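Local coordinates for MSM0271 protein (Mycobacterium smegmatis, PDB 5SUH) that forms a double-ringed trimeric building block of the protein shell of the RMM bacterial microcompartment, at residues D41-F46 with A189-P194; R87-V92 with V116-E121; S170-E175 with V221-I226. All blocks are in the same frame, centred on the assembly; numbering follows the deposited sequence.

Contact 1 of 3, residues D41-F46 with A189-P194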
loop_
_atom_site.group_PDB
_atom_site.type_symbol
_atom_site.label_atom_id
_atom_site.label_comp_id
_atom_site.label_asym_id
_atom_site.label_seq_id
_atom_site.Cartn_x
_atom_site.Cartn_y
_atom_site.Cartn_z
ATOM N N ASP A 41 -2.488 -30.643 -14.613
ATOM C CA ASP A 41 -1.237 -30.941 -13.894
ATOM C C ASP A 41 -0.331 -29.705 -13.607
ATOM O O ASP A 41 0.646 -29.486 -14.323
ATOM C CB ASP A 41 -0.443 -32.012 -14.670
ATOM C CG ASP A 41 0.782 -32.521 -13.895
ATOM O OD1 ASP A 41 0.715 -32.601 -12.649
ATOM O OD2 ASP A 41 1.830 -32.806 -14.523
ATOM N N LEU A 42 -0.625 -28.923 -12.562
ATOM C CA LEU A 42 0.168 -27.704 -12.254
ATOM C C LEU A 42 1.630 -27.973 -11.848
ATOM O O LEU A 42 1.900 -28.796 -10.974
ATOM C CB LEU A 42 -0.512 -26.875 -11.149
ATOM C CG LEU A 42 -1.842 -26.225 -11.561
ATOM C CD1 LEU A 42 -2.511 -25.598 -10.367
ATOM C CD2 LEU A 42 -1.639 -25.189 -12.662
ATOM N N GLN A 43 2.572 -27.268 -12.478
ATOM C CA GLN A 43 3.982 -27.399 -12.103
ATOM C C GLN A 43 4.288 -26.577 -10.825
ATOM O O GLN A 43 3.590 -25.616 -10.532
ATOM C CB GLN A 43 4.891 -26.992 -13.281
ATOM C CG GLN A 43 4.601 -27.717 -14.566
ATOM C CD GLN A 43 4.745 -29.237 -14.447
ATOM O OE1 GLN A 43 5.844 -29.765 -14.301
ATOM N NE2 GLN A 43 3.622 -29.941 -14.515
ATOM N N ARG A 44 5.324 -26.938 -10.068
ATOM C CA ARG A 44 5.428 -26.384 -8.706
ATOM C C ARG A 44 5.771 -24.886 -8.611
ATOM O O ARG A 44 5.265 -24.208 -7.717
ATOM C CB ARG A 44 6.419 -27.206 -7.884
ATOM C CG ARG A 44 7.860 -26.968 -8.195
ATOM C CD ARG A 44 8.721 -27.778 -7.249
ATOM N NE ARG A 44 10.140 -27.494 -7.441
ATOM C CZ ARG A 44 11.121 -28.110 -6.791
ATOM N NH1 ARG A 44 10.848 -29.058 -5.896
ATOM N NH2 ARG A 44 12.377 -27.768 -7.038
ATOM N N GLN A 45 6.577 -24.349 -9.529
ATOM C CA GLN A 45 6.863 -22.911 -9.497
ATOM C C GLN A 45 5.646 -22.100 -9.836
ATOM O O GLN A 45 5.405 -21.024 -9.275
ATOM C CB GLN A 45 7.946 -22.528 -10.477
ATOM C CG GLN A 45 9.308 -22.660 -9.985
ATOM C CD GLN A 45 10.274 -21.940 -10.883
ATOM O OE1 GLN A 45 10.446 -20.718 -10.779
ATOM N NE2 GLN A 45 10.920 -22.691 -11.770
ATOM N N PHE A 46 4.901 -22.584 -10.810
ATOM C CA PHE A 46 3.792 -21.784 -11.261
ATOM C C PHE A 46 2.668 -21.846 -10.248
ATOM O O PHE A 46 2.003 -20.838 -10.018
ATOM C CB PHE A 46 3.335 -22.197 -12.667
ATOM C CG PHE A 46 2.091 -21.510 -13.091
ATOM C CD1 PHE A 46 2.074 -20.130 -13.236
ATOM C CD2 PHE A 46 0.919 -22.238 -13.309
ATOM C CE1 PHE A 46 0.897 -19.484 -13.602
ATOM C CE2 PHE A 46 -0.258 -21.607 -13.674
ATOM C CZ PHE A 46 -0.280 -20.233 -13.830
ATOM N N ALA A 189 5.732 -23.840 -20.128
ATOM C CA ALA A 189 7.183 -23.611 -20.111
ATOM C C ALA A 189 7.866 -24.385 -18.975
ATOM O O ALA A 189 8.898 -25.019 -19.181
ATOM C CB ALA A 189 7.507 -22.112 -19.999
ATOM N N GLU A 190 7.286 -24.372 -17.782
ATOM C CA GLU A 190 7.963 -25.041 -16.683
ATOM C C GLU A 190 7.974 -26.575 -16.882
ATOM O O GLU A 190 8.906 -27.265 -16.452
ATOM C CB GLU A 190 7.322 -24.674 -15.346
ATOM C CG GLU A 190 8.062 -25.283 -14.181
ATOM C CD GLU A 190 7.418 -25.016 -12.832
ATOM O OE1 GLU A 190 6.373 -24.319 -12.787
ATOM O OE2 GLU A 190 7.997 -25.481 -11.819
ATOM N N ARG A 191 6.949 -27.103 -17.541
ATOM C CA ARG A 191 6.863 -28.551 -17.747
ATOM C C ARG A 191 8.014 -29.045 -18.633
ATOM O O ARG A 191 8.553 -30.147 -18.458
ATOM C CB ARG A 191 5.505 -28.964 -18.357
ATOM C CG ARG A 191 5.446 -30.441 -18.729
ATOM C CD ARG A 191 4.124 -31.007 -19.303
ATOM N NE ARG A 191 3.054 -30.052 -19.518
ATOM C CZ ARG A 191 2.023 -29.892 -18.681
ATOM N NH1 ARG A 191 1.961 -30.597 -17.553
ATOM N NH2 ARG A 191 1.066 -29.002 -18.952
ATOM N N VAL A 192 8.349 -28.215 -19.603
ATOM C CA VAL A 192 9.237 -28.588 -20.684
ATOM C C VAL A 192 10.686 -28.175 -20.405
ATOM O O VAL A 192 11.629 -28.645 -21.051
ATOM C CB VAL A 192 8.643 -27.974 -22.011
ATOM C CG1 VAL A 192 9.513 -26.883 -22.620
ATOM C CG2 VAL A 192 8.263 -29.066 -23.008
ATOM N N ALA A 193 10.849 -27.334 -19.391
ATOM C CA ALA A 193 12.148 -26.820 -18.995
ATOM C C ALA A 193 12.227 -26.528 -17.477
ATOM O O ALA A 193 12.324 -25.364 -17.057
ATOM C CB ALA A 193 12.454 -25.548 -19.817
ATOM N N PRO A 194 12.217 -27.584 -16.650
ATOM C CA PRO A 194 12.012 -27.450 -15.186
ATOM C C PRO A 194 13.093 -26.675 -14.406
ATOM O O PRO A 194 12.846 -26.256 -13.280
ATOM C CB PRO A 194 11.899 -28.915 -14.709
ATOM C CG PRO A 194 12.543 -29.708 -15.765
ATOM C CD PRO A 194 12.383 -28.982 -17.072
#

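Contact 2 of 3, residues R87-V92 with V116-E121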
loop_
_atom_site.group_PDB
_atom_site.type_symbol
_atom_site.label_atom_id
_atom_site.label_comp_id
_atom_site.label_asym_id
_atom_site.label_seq_id
_atom_site.Cartn_x
_atom_site.Cartn_y
_atom_site.Cartn_z
ATOM N N ARG A 87 -21.576 -24.060 -7.090
ATOM C CA ARG A 87 -22.779 -24.741 -6.650
ATOM C C ARG A 87 -23.013 -26.064 -7.385
ATOM O O ARG A 87 -23.689 -26.951 -6.859
ATOM C CB ARG A 87 -23.989 -23.821 -6.848
ATOM C CG ARG A 87 -25.204 -24.232 -6.053
ATOM C CD ARG A 87 -26.349 -23.285 -6.286
ATOM N NE ARG A 87 -26.096 -21.937 -5.795
ATOM C CZ ARG A 87 -26.203 -21.564 -4.524
ATOM N NH1 ARG A 87 -25.964 -20.301 -4.201
ATOM N NH2 ARG A 87 -26.525 -22.447 -3.581
ATOM N N ALA A 88 -22.370 -26.234 -8.538
ATOM C CA ALA A 88 -22.410 -27.495 -9.278
ATOM C C ALA A 88 -21.472 -28.542 -8.694
ATOM O O ALA A 88 -21.814 -29.723 -8.622
ATOM C CB ALA A 88 -22.060 -27.251 -10.726
ATOM N N VAL A 89 -20.259 -28.102 -8.345
ATOM C CA VAL A 89 -19.234 -28.965 -7.772
ATOM C C VAL A 89 -18.622 -28.340 -6.512
ATOM O O VAL A 89 -17.618 -27.638 -6.593
ATOM C CB VAL A 89 -18.118 -29.254 -8.792
ATOM C CG1 VAL A 89 -17.238 -30.407 -8.300
ATOM C CG2 VAL A 89 -18.717 -29.563 -10.178
ATOM N N PRO A 90 -19.223 -28.592 -5.344
ATOM C CA PRO A 90 -18.786 -27.997 -4.068
ATOM C C PRO A 90 -17.315 -28.281 -3.694
ATOM O O PRO A 90 -16.747 -27.544 -2.884
ATOM C CB PRO A 90 -19.760 -28.606 -3.046
ATOM C CG PRO A 90 -20.973 -28.976 -3.848
ATOM C CD PRO A 90 -20.441 -29.408 -5.185
ATOM N N GLY A 91 -16.729 -29.342 -4.250
ATOM C CA GLY A 91 -15.342 -29.705 -4.004
ATOM C C GLY A 91 -14.244 -28.893 -4.708
ATOM O O GLY A 91 -13.052 -29.145 -4.492
ATOM N N VAL A 92 -14.604 -27.941 -5.570
ATOM C CA VAL A 92 -13.572 -27.102 -6.181
ATOM C C VAL A 92 -13.385 -25.855 -5.306
ATOM O O VAL A 92 -14.272 -25.488 -4.537
ATOM C CB VAL A 92 -13.909 -26.697 -7.667
ATOM C CG1 VAL A 92 -14.123 -27.944 -8.548
ATOM C CG2 VAL A 92 -15.118 -25.768 -7.753
ATOM N N VAL A 116 -13.011 -30.281 -11.947
ATOM C CA VAL A 116 -12.760 -29.008 -12.623
ATOM C C VAL A 116 -13.491 -28.999 -13.962
ATOM O O VAL A 116 -14.127 -28.010 -14.334
ATOM C CB VAL A 116 -11.239 -28.747 -12.794
ATOM C CG1 VAL A 116 -10.984 -27.676 -13.791
ATOM C CG2 VAL A 116 -10.627 -28.359 -11.475
ATOM N N ARG A 117 -13.405 -30.116 -14.668
ATOM C CA ARG A 117 -14.136 -30.328 -15.914
ATOM C C ARG A 117 -15.640 -30.096 -15.763
ATOM O O ARG A 117 -16.235 -29.336 -16.528
ATOM C CB ARG A 117 -13.863 -31.755 -16.395
ATOM C CG ARG A 117 -14.209 -32.101 -17.820
ATOM C CD ARG A 117 -13.834 -33.569 -18.077
ATOM N NE ARG A 117 -12.490 -33.678 -18.663
ATOM C CZ ARG A 117 -11.548 -34.533 -18.244
ATOM N NH1 ARG A 117 -11.812 -35.362 -17.236
ATOM N NH2 ARG A 117 -10.342 -34.567 -18.825
ATOM N N ARG A 118 -16.246 -30.721 -14.760
ATOM C CA ARG A 118 -17.699 -30.631 -14.581
ATOM C C ARG A 118 -18.119 -29.207 -14.170
ATOM O O ARG A 118 -19.166 -28.706 -14.587
ATOM C CB ARG A 118 -18.184 -31.651 -13.534
ATOM C CG ARG A 118 -18.453 -32.999 -14.165
ATOM C CD ARG A 118 -18.923 -34.082 -13.209
ATOM N NE ARG A 118 -18.201 -34.229 -11.946
ATOM C CZ ARG A 118 -18.696 -33.894 -10.758
ATOM N NH1 ARG A 118 -19.904 -33.349 -10.663
ATOM N NH2 ARG A 118 -17.974 -34.095 -9.666
ATOM N N ALA A 119 -17.280 -28.537 -13.383
ATOM C CA ALA A 119 -17.592 -27.174 -13.005
ATOM C C ALA A 119 -17.525 -26.275 -14.239
ATOM O O ALA A 119 -18.333 -25.336 -14.373
ATOM C CB ALA A 119 -16.669 -26.689 -11.914
ATOM N N GLY A 120 -16.585 -26.577 -15.140
ATOM C CA GLY A 120 -16.449 -25.839 -16.385
ATOM C C GLY A 120 -17.692 -25.963 -17.248
ATOM O O GLY A 120 -18.152 -24.988 -17.866
ATOM N N GLU A 121 -18.252 -27.165 -17.282
ATOM C CA GLU A 121 -19.459 -27.423 -18.054
ATOM C C GLU A 121 -20.688 -26.681 -17.470
ATOM O O GLU A 121 -21.541 -26.195 -18.217
ATOM C CB GLU A 121 -19.684 -28.932 -18.146
ATOM C CG GLU A 121 -18.626 -29.628 -18.992
ATOM C CD GLU A 121 -18.585 -31.145 -18.800
ATOM O OE1 GLU A 121 -19.195 -31.663 -17.835
ATOM O OE2 GLU A 121 -17.909 -31.823 -19.603
#

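Contact 3 of 3, residues S170-E175 with V221-I226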
loop_
_atom_site.group_PDB
_atom_site.type_symbol
_atom_site.label_atom_id
_atom_site.label_comp_id
_atom_site.label_asym_id
_atom_site.label_seq_id
_atom_site.Cartn_x
_atom_site.Cartn_y
_atom_site.Cartn_z
ATOM N N SER A 170 19.973 -15.546 -18.989
ATOM C CA SER A 170 19.225 -15.097 -20.147
ATOM C C SER A 170 17.750 -14.883 -19.755
ATOM O O SER A 170 17.190 -15.606 -18.923
ATOM C CB SER A 170 19.346 -16.103 -21.290
ATOM O OG SER A 170 20.676 -16.159 -21.765
ATOM N N LEU A 171 17.128 -13.877 -20.345
ATOM C CA LEU A 171 15.750 -13.533 -20.015
ATOM C C LEU A 171 14.801 -13.664 -21.220
ATOM O O LEU A 171 15.060 -13.086 -22.282
ATOM C CB LEU A 171 15.696 -12.111 -19.481
ATOM C CG LEU A 171 14.325 -11.486 -19.307
ATOM C CD1 LEU A 171 13.598 -12.194 -18.160
ATOM C CD2 LEU A 171 14.494 -9.988 -19.066
ATOM N N LEU A 172 13.720 -14.431 -21.057
ATOM C CA LEU A 172 12.665 -14.479 -22.072
ATOM C C LEU A 172 11.467 -13.637 -21.660
ATOM O O LEU A 172 10.944 -13.796 -20.546
ATOM C CB LEU A 172 12.204 -15.910 -22.302
ATOM C CG LEU A 172 10.858 -16.105 -23.000
ATOM C CD1 LEU A 172 10.882 -15.636 -24.459
ATOM C CD2 LEU A 172 10.452 -17.562 -22.892
ATOM N N VAL A 173 11.031 -12.741 -22.539
ATOM C CA VAL A 173 9.793 -12.005 -22.273
ATOM C C VAL A 173 8.798 -12.402 -23.356
ATOM O O VAL A 173 9.180 -12.577 -24.521
ATOM C CB VAL A 173 9.977 -10.443 -22.233
ATOM C CG1 VAL A 173 10.729 -9.994 -20.967
ATOM C CG2 VAL A 173 10.677 -9.924 -23.488
ATOM N N TYR A 174 7.535 -12.571 -22.965
ATOM C CA TYR A 174 6.487 -13.009 -23.887
ATOM C C TYR A 174 5.169 -12.299 -23.565
ATOM O O TYR A 174 4.650 -12.372 -22.429
ATOM C CB TYR A 174 6.288 -14.518 -23.787
ATOM C CG TYR A 174 5.914 -15.206 -25.073
ATOM C CD1 TYR A 174 6.755 -16.171 -25.627
ATOM C CD2 TYR A 174 4.710 -14.923 -25.726
ATOM C CE1 TYR A 174 6.417 -16.828 -26.815
ATOM C CE2 TYR A 174 4.372 -15.569 -26.908
ATOM C CZ TYR A 174 5.234 -16.530 -27.442
ATOM O OH TYR A 174 4.924 -17.191 -28.616
ATOM N N GLU A 175 4.628 -11.614 -24.559
ATOM C CA GLU A 175 3.415 -10.854 -24.360
ATOM C C GLU A 175 2.305 -11.328 -25.304
ATOM O O GLU A 175 2.534 -11.495 -26.506
ATOM C CB GLU A 175 3.696 -9.349 -24.552
ATOM C CG GLU A 175 2.516 -8.454 -24.136
ATOM C CD GLU A 175 2.826 -6.959 -24.155
ATOM O OE1 GLU A 175 3.847 -6.536 -24.749
ATOM O OE2 GLU A 175 2.042 -6.200 -23.555
ATOM N N VAL A 221 14.074 -23.233 -25.446
ATOM C CA VAL A 221 13.184 -24.385 -25.461
ATOM C C VAL A 221 11.774 -24.000 -25.003
ATOM O O VAL A 221 10.775 -24.462 -25.575
ATOM C CB VAL A 221 13.748 -25.509 -24.587
ATOM C CG1 VAL A 221 12.719 -26.642 -24.351
ATOM C CG2 VAL A 221 14.975 -26.072 -25.251
ATOM N N ALA A 222 11.691 -23.141 -23.988
ATOM C CA ALA A 222 10.385 -22.694 -23.482
ATOM C C ALA A 222 9.669 -21.825 -24.507
ATOM O O ALA A 222 8.493 -22.058 -24.793
ATOM C CB ALA A 222 10.535 -21.974 -22.195
ATOM N N ARG A 223 10.378 -20.867 -25.109
ATOM C CA ARG A 223 9.726 -19.996 -26.085
ATOM C C ARG A 223 9.134 -20.785 -27.277
ATOM O O ARG A 223 7.986 -20.531 -27.691
ATOM C CB ARG A 223 10.684 -18.944 -26.632
ATOM C CG ARG A 223 10.000 -18.066 -27.698
ATOM C CD ARG A 223 10.978 -17.445 -28.627
ATOM N NE ARG A 223 11.679 -18.521 -29.335
ATOM C CZ ARG A 223 12.818 -18.362 -30.016
ATOM N NH1 ARG A 223 13.375 -19.411 -30.604
ATOM N NH2 ARG A 223 13.424 -17.171 -30.077
ATOM N N ASP A 224 9.914 -21.721 -27.830
ATOM C CA ASP A 224 9.447 -22.561 -28.960
ATOM C C ASP A 224 8.182 -23.349 -28.596
ATOM O O ASP A 224 7.243 -23.463 -29.394
ATOM C CB ASP A 224 10.532 -23.536 -29.436
ATOM C CG ASP A 224 11.699 -22.831 -30.136
ATOM O OD1 ASP A 224 11.484 -21.694 -30.636
ATOM O OD2 ASP A 224 12.825 -23.419 -30.199
ATOM N N HIS A 225 8.171 -23.924 -27.400
ATOM C CA HIS A 225 7.016 -24.684 -26.970
ATOM C C HIS A 225 5.793 -23.779 -26.774
ATOM O O HIS A 225 4.679 -24.107 -27.209
ATOM C CB HIS A 225 7.360 -25.431 -25.694
ATOM C CG HIS A 225 6.245 -26.248 -25.136
ATOM N ND1 HIS A 225 5.632 -27.264 -25.845
ATOM C CD2 HIS A 225 5.677 -26.264 -23.904
ATOM C CE1 HIS A 225 4.716 -27.835 -25.089
ATOM N NE2 HIS A 225 4.719 -27.242 -23.899
ATOM N N ILE A 226 6.004 -22.626 -26.145
ATOM C CA ILE A 226 4.893 -21.710 -25.917
ATOM C C ILE A 226 4.204 -21.308 -27.227
ATOM O O ILE A 226 2.974 -21.285 -27.316
ATOM C CB ILE A 226 5.346 -20.440 -25.187
ATOM C CG1 ILE A 226 5.733 -20.743 -23.751
ATOM C CG2 ILE A 226 4.236 -19.384 -25.171
ATOM C CD1 ILE A 226 6.345 -19.486 -23.061
#

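Contact 1 of 3, residues D41-F46 with A189-P194
The backbones of Gln43 and Arg191 come nearest here, CA to CA 6.4 Å, where the start of helix 44-49 meets the last turn of helix 182-192. The contact joins the two circularly permuted BMC repeats of the chain. Segment 41-46 belongs to the first repeat and 189-194 to the second. Gln43 holds the N-cap position, and Glu190 faces the first turn that follows it. The Glu190 chain is fully extended, with CG anti to the backbone N (chi1 -176°), and this carries its carboxylate to the N-H groups of that turn. OE2 accepts Gln45 N at 2.9 Å and OE1 accepts Phe46 N at 3.0 Å. Each oxygen uses its syn lone pair. The Gln45 bond is the straighter, at 161° against 139°. The helix N terminus would be expected to favour a charged carboxylate here. Beside it, Gln43 CB lies against Glu190 OE1. The bent Gln43 chain turns its amide across the Arg191 side chain at about a right angle. Gln43 NE2 donates to Asp41 O at 3.0 Å. Arg191 also forms a salt bridge with Glu188, and the Gln45 amide bonds to the backbone of Leu196 and Val198. Asp41 OD2 lies at the edge of the Arg191 guanidinium, in its plane, and its salt bridge to NH1 is long at 3.8 Å.

Contact 2 of 3, residues R87-V92 with V116-E121
Val89 lays its CG2 methyl over one face of the Arg118 guanidinium. The same methyl reaches the helix backbone, 3.7 Å from Ala119 N. It also meets Arg118 CB at 4.0 Å and Ala119 CB at 3.9 Å. It therefore touches both the arginine chain and the alanine methyl. The valine has CG1 anti to its own N (chi1 -167°). This leaves CG2 for the helix and brings CG1 to 4.0 Å from Arg118 NH2. The two methyls thus stand by different nitrogens of the group, since CG2 is the one near NH1.

The Arg118 chain bends at chi3 (-46°), and the side chain crosses Val89 at about a right angle. Its polar end is held one turn earlier in the helix, where NE forms a salt bridge with Asp114. That bond probably helps to keep the guanidinium over the valine. No hydrogen bond joins the two segments, and the contact is mainly apolar.

Val89 also begins a type I beta turn that ends at Val92. Val92 N closes the turn on Val89 O at 3.2 Å. The turn directs both valines at helix 113-127. Val92 CG1 reaches Ala119 CB more loosely, at 4.4 Å, and also lies near the backbone N of Val116. Behind the contact, Val92 and Ala119 both touch Ile108 of strand 104-110. Val92 O also accepts a hydrogen bond from Gln151 NE2 of a neighbouring subunit.

The turn thus links helix 78-88 to strand 93-99 while packing on helix 113-127. This is the helix-turn-strand connection of an alpha/beta BMC domain, in which helices pack beside an antiparallel sheet.

Contact 3 of 3, residues S170-E175 with V221-I226
Asp224 OD1 receives two donors from Arg223, the residue whose aliphatic part rests on strand 170-175. NH1 bonds it at 3.0 Å as part of a salt bridge, and NE adds a weak bond. NH1 meets OD1 on its syn side, out of the carboxylate plane. The fold is the alpha/beta BMC domain, with helix 216-232 packed on a four-stranded antiparallel sheet. Strand 170-177 lies inside that sheet, between 138-145 and 208-214. The short strand and helix segments run nearly parallel, 17° apart, with their axes 9.7 Å from each other.

Leu172 and Tyr174 both point from the strand toward the helix. Ile226 sends CG2 over one face of the Tyr174 ring, offset toward the rim. This is a CH-pi contact, with the methyl 3.9 Å from the ring centroid and 19° off the normal. The isoleucine has CG2 anti to its backbone N, and the methyl comes closest to CE1. Arg223 approaches the same ring differently. Its CG sits at the edge, near the ring plane, 3.9 Å from CE1. Face and edge are met by two residues three positions apart on one helix. The ring is further fixed by its hydroxyl, which hydrogen-bonds to Thr227, and by the ring of His142.

The Arg223 chain leaves with CG anti to the backbone N (chi1 178°) and bends at chi3. The bend turns the guanidinium from the strand toward Asp224. Against segment 170-175 it is CB and CG that do the touching; the side chain also meets His142 and Ile144 of the adjacent strand 138-145. Val173 and Glu175 reach a neighbouring subunit. Leu172 straddles Arg223 CB with its two methyls, CD1 and CD2, each about 4.0 Å from that carbon.

In the fold
From the N terminus, strand 32-39 leads into segment 41-46, where contact 1 opens. Contact 2 opens and closes next, within the first repeat, tying the turn after helix 78-88 to helix 113-127. It therefore lies wholly within the long span of contact 1. Contact 3 opens at strand 170-177, before helix 182-192 closes contact 1, and itself closes on helix 216-232, so contacts 1 and 3 cross. They also touch: Ala189 packs on Ala222, and Val192 on Val221. Contact 1 thus joins the two repeats, while contacts 2 and 3 each lie within one repeat. Contacts 2 and 3 lie on opposite sides of the chain's centre, about 32 Å apart, centre to centre.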